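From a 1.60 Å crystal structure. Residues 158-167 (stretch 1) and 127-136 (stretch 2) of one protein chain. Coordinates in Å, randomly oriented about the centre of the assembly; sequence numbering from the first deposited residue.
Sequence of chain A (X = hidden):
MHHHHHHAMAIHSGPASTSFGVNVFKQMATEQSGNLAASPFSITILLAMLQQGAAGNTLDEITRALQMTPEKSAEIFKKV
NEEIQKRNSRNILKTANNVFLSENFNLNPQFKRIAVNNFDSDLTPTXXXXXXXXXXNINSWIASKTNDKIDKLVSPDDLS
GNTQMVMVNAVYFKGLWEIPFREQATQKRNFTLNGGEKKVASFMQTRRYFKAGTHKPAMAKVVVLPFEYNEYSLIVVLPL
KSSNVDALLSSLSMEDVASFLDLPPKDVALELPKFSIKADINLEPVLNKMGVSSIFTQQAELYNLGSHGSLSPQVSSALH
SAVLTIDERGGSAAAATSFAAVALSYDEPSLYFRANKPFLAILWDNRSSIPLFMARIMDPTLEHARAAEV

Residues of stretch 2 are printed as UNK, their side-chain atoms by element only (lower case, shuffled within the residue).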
# COMPACT_ATOMS: atom_id res chain seq x y z
N ASP A 158 -13.88 -4.35 18.19
CA ASP A 158 -12.50 -4.80 18.31
C ASP A 158 -11.80 -4.23 19.54
O ASP A 158 -10.65 -4.59 19.80
CB ASP A 158 -11.70 -4.43 17.06
CG ASP A 158 -12.22 -5.12 15.82
OD1 ASP A 158 -13.11 -5.99 15.95
OD2 ASP A 158 -11.74 -4.79 14.71
N LEU A 159 -12.46 -3.36 20.29
CA LEU A 159 -11.83 -2.63 21.38
C LEU A 159 -12.51 -2.96 22.70
O LEU A 159 -13.71 -3.23 22.75
CB LEU A 159 -11.87 -1.12 21.13
CG LEU A 159 -11.37 -0.62 19.77
CD1 LEU A 159 -11.44 0.89 19.70
CD2 LEU A 159 -9.96 -1.11 19.50
N SER A 160 -11.72 -2.92 23.77
CA SER A 160 -12.25 -3.12 25.11
C SER A 160 -11.28 -2.47 26.09
O SER A 160 -10.21 -2.00 25.70
CB SER A 160 -12.44 -4.61 25.42
OG SER A 160 -11.18 -5.25 25.55
N GLY A 161 -11.66 -2.46 27.36
CA GLY A 161 -10.74 -1.96 28.37
C GLY A 161 -9.44 -2.73 28.44
O GLY A 161 -8.46 -2.22 29.01
N ASN A 162 -9.40 -3.93 27.88
CA ASN A 162 -8.19 -4.73 27.88
C ASN A 162 -7.33 -4.53 26.63
O ASN A 162 -6.24 -5.10 26.55
CB ASN A 162 -8.55 -6.21 28.04
CG ASN A 162 -8.93 -6.56 29.48
OD1 ASN A 162 -8.18 -6.27 30.42
ND2 ASN A 162 -10.10 -7.17 29.65
N THR A 163 -7.80 -3.73 25.66
CA THR A 163 -6.98 -3.37 24.51
C THR A 163 -5.73 -2.63 24.97
O THR A 163 -5.81 -1.72 25.81
CB THR A 163 -7.78 -2.49 23.55
OG1 THR A 163 -8.93 -3.23 23.12
CG2 THR A 163 -6.94 -2.05 22.34
N GLN A 164 -4.59 -3.02 24.42
CA GLN A 164 -3.31 -2.41 24.79
C GLN A 164 -2.78 -1.47 23.72
O GLN A 164 -2.29 -0.38 24.05
CB GLN A 164 -2.27 -3.49 25.09
CG GLN A 164 -2.69 -4.36 26.25
CD GLN A 164 -1.55 -5.11 26.87
OE1 GLN A 164 -1.71 -5.72 27.94
NE2 GLN A 164 -0.40 -5.09 26.22
N MET A 165 -2.88 -1.84 22.44
CA MET A 165 -2.22 -1.07 21.40
C MET A 165 -2.93 -1.32 20.08
O MET A 165 -3.09 -2.48 19.68
CB MET A 165 -0.73 -1.45 21.29
CG MET A 165 0.07 -0.48 20.47
SD MET A 165 1.74 -1.10 20.15
CE MET A 165 2.13 -1.98 21.64
N VAL A 166 -3.32 -0.25 19.40
CA VAL A 166 -3.93 -0.33 18.08
C VAL A 166 -3.01 0.40 17.11
O VAL A 166 -2.79 1.61 17.25
CB VAL A 166 -5.33 0.28 18.05
CG1 VAL A 166 -5.88 0.28 16.61
CG2 VAL A 166 -6.26 -0.48 18.98
N MET A 167 -2.46 -0.33 16.14
CA MET A 167 -1.63 0.27 15.12
C MET A 167 -2.46 0.51 13.86
O MET A 167 -3.18 -0.39 13.41
CB MET A 167 -0.43 -0.62 14.85
CG MET A 167 0.31 -0.97 16.16
SD MET A 167 1.95 -1.57 15.82
CE MET A 167 2.79 -0.05 15.39
N UNK A 127 -7.60 6.10 25.74
CA UNK A 127 -8.41 5.35 26.69
C UNK A 127 -9.36 4.47 25.91
O UNK A 127 -10.15 4.97 25.10
o UNK A 127 -12.41 3.51 31.45
c UNK A 127 -10.04 5.54 28.66
c UNK A 127 -10.26 4.04 30.54
c UNK A 127 -9.18 6.28 27.64
c UNK A 127 -12.22 5.00 29.58
c UNK A 127 -9.48 4.71 29.62
c UNK A 127 -11.43 5.68 28.65
c UNK A 127 -11.63 4.19 30.52
N UNK A 128 -9.28 3.16 26.14
CA UNK A 128 -10.12 2.19 25.44
C UNK A 128 -11.31 1.71 26.26
O UNK A 128 -12.08 0.88 25.78
c UNK A 128 -9.27 0.98 24.99
c UNK A 128 -5.96 1.67 23.25
c UNK A 128 -7.71 1.79 21.62
c UNK A 128 -8.25 1.30 23.93
c UNK A 128 -8.65 1.50 22.61
c UNK A 128 -6.37 1.88 21.94
c UNK A 128 -6.90 1.38 24.23
N UNK A 129 -11.48 2.23 27.49
CA UNK A 129 -12.56 1.79 28.35
C UNK A 129 -13.95 2.13 27.84
O UNK A 129 -14.92 1.48 28.24
N UNK A 130 -14.06 3.14 26.97
CA UNK A 130 -15.29 3.42 26.23
C UNK A 130 -14.99 3.06 24.78
O UNK A 130 -14.49 3.91 24.01
c UNK A 130 -17.20 7.13 29.16
c UNK A 130 -15.74 4.88 26.35
n UNK A 130 -18.49 6.50 29.54
c UNK A 130 -16.26 5.26 27.73
c UNK A 130 -16.66 6.73 27.80
N UNK A 131 -15.27 1.83 24.36
CA UNK A 131 -14.81 1.37 23.04
C UNK A 131 -15.41 2.14 21.87
O UNK A 131 -14.70 2.39 20.90
c UNK A 131 -15.22 -0.11 23.01
c UNK A 131 -15.39 -0.50 24.44
c UNK A 131 -15.86 0.73 25.16
N UNK A 132 -16.69 2.51 21.95
CA UNK A 132 -17.31 3.21 20.83
C UNK A 132 -16.68 4.59 20.64
O UNK A 132 -16.45 5.03 19.51
c UNK A 132 -18.82 3.33 21.05
N UNK A 133 -16.40 5.28 21.75
CA UNK A 133 -15.75 6.58 21.68
C UNK A 133 -14.33 6.46 21.13
O UNK A 133 -13.91 7.28 20.30
c UNK A 133 -15.38 9.61 22.47
c UNK A 133 -14.82 8.79 24.76
c UNK A 133 -15.75 7.22 23.07
c UNK A 133 -14.86 8.43 23.28
N UNK A 134 -13.58 5.45 21.57
CA UNK A 134 -12.22 5.26 21.09
C UNK A 134 -12.19 4.96 19.60
O UNK A 134 -11.40 5.54 18.85
c UNK A 134 -11.54 4.13 21.87
N UNK A 135 -13.06 4.04 19.15
CA UNK A 135 -13.11 3.70 17.72
C UNK A 135 -13.45 4.91 16.88
O UNK A 135 -12.82 5.17 15.85
c UNK A 135 -14.13 2.58 17.48
N UNK A 136 -14.44 5.70 17.32
CA UNK A 136 -14.82 6.86 16.52
C UNK A 136 -13.75 7.94 16.54
O UNK A 136 -13.53 8.62 15.52
c UNK A 136 -16.17 7.40 16.99
n UNK A 136 -18.83 8.16 17.45
c UNK A 136 -18.61 6.98 16.90
c UNK A 136 -17.31 6.82 16.19
o UNK A 136 -19.42 6.05 16.98

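Position 127 carries one carbon, then a ring of six carbons bearing one oxygen. A phenol is tyrosine: Tyr127. Its CA-to-CB bond points away from stretch 1, and it makes no contact there.

Position 128 has one carbon and a six-carbon ring with nothing attached. The ring lies among Leu159, Thr163 and Val166, and its CB is 3.2 Å from Ser160 O. A bare six-carbon ring is phenylalanine: Phe128. CG2 of Thr163 sits 3.7 Å from the centroid of the Phe128 ring, almost on the ring normal, a CH-pi contact over the face. Leu159 CD1 lies at the ring edge, 4.1 Å from Phe128 CD1. Val166 CG2 is 3.8 Å from Phe128 CE1.

Position 129 has no side-chain atoms. Its CA is 4.2 Å from Gly161 CA. It is Gly129. An ideal CB here would clash with Tyr127 OH, at 2.0 Å.

Position 130 shows four carbons in a row ending in nitrogen, which is lysine. Lys130 points away from stretch 1 and does not touch it. It takes the N-cap position, and its O accepts from the backbone N of position 134 at 3.0 Å.

Position 131 has three carbons closing a ring onto the backbone N. Its CB lies 3.5 Å from Leu159 O and 4.0 Å from Leu159 CB. The closed ring is the mark of proline. Pro131 opens the helix.

Position 132 has a single carbon: Ala132. It points away and makes no contact.

Position 133 has four carbons, forked at the second. The fork one carbon beyond CB indicates leucine. The CA-to-CB bond of Leu133 points sideways, and the residue makes no contact with stretch 1.

Position 134 has one carbon, 3.9 Å from Leu159 CD1. It is Ala134, and its CB points toward stretch 1.

Position 135 also has one carbon. Its CB is 3.9 Å from Leu159 CD1, and its N is 3.6 Å from the same atom. It is Ala135.

Position 136 has three carbons, the third carrying one oxygen and one nitrogen. This fits glutamine, and Gln136 is out of reach.

The contact is apolar packing, with no hydrogen bond across the stretches. Phe128 and Leu159 contribute most of the covered area. Leu159 reaches the ring edge and the start of the helix. A type I turn from Ser160 to Thr163 shapes the facing loop. Ser160 N donates to Thr163 OG1 at 2.9 Å, and Thr163 N to Ser160 O at 3.0 Å. Thr163 thus joins the turn through its hydroxyl while its methyl covers the Phe128 ring.

Stretch 2, residues 127-136: YFGKPALAAQ
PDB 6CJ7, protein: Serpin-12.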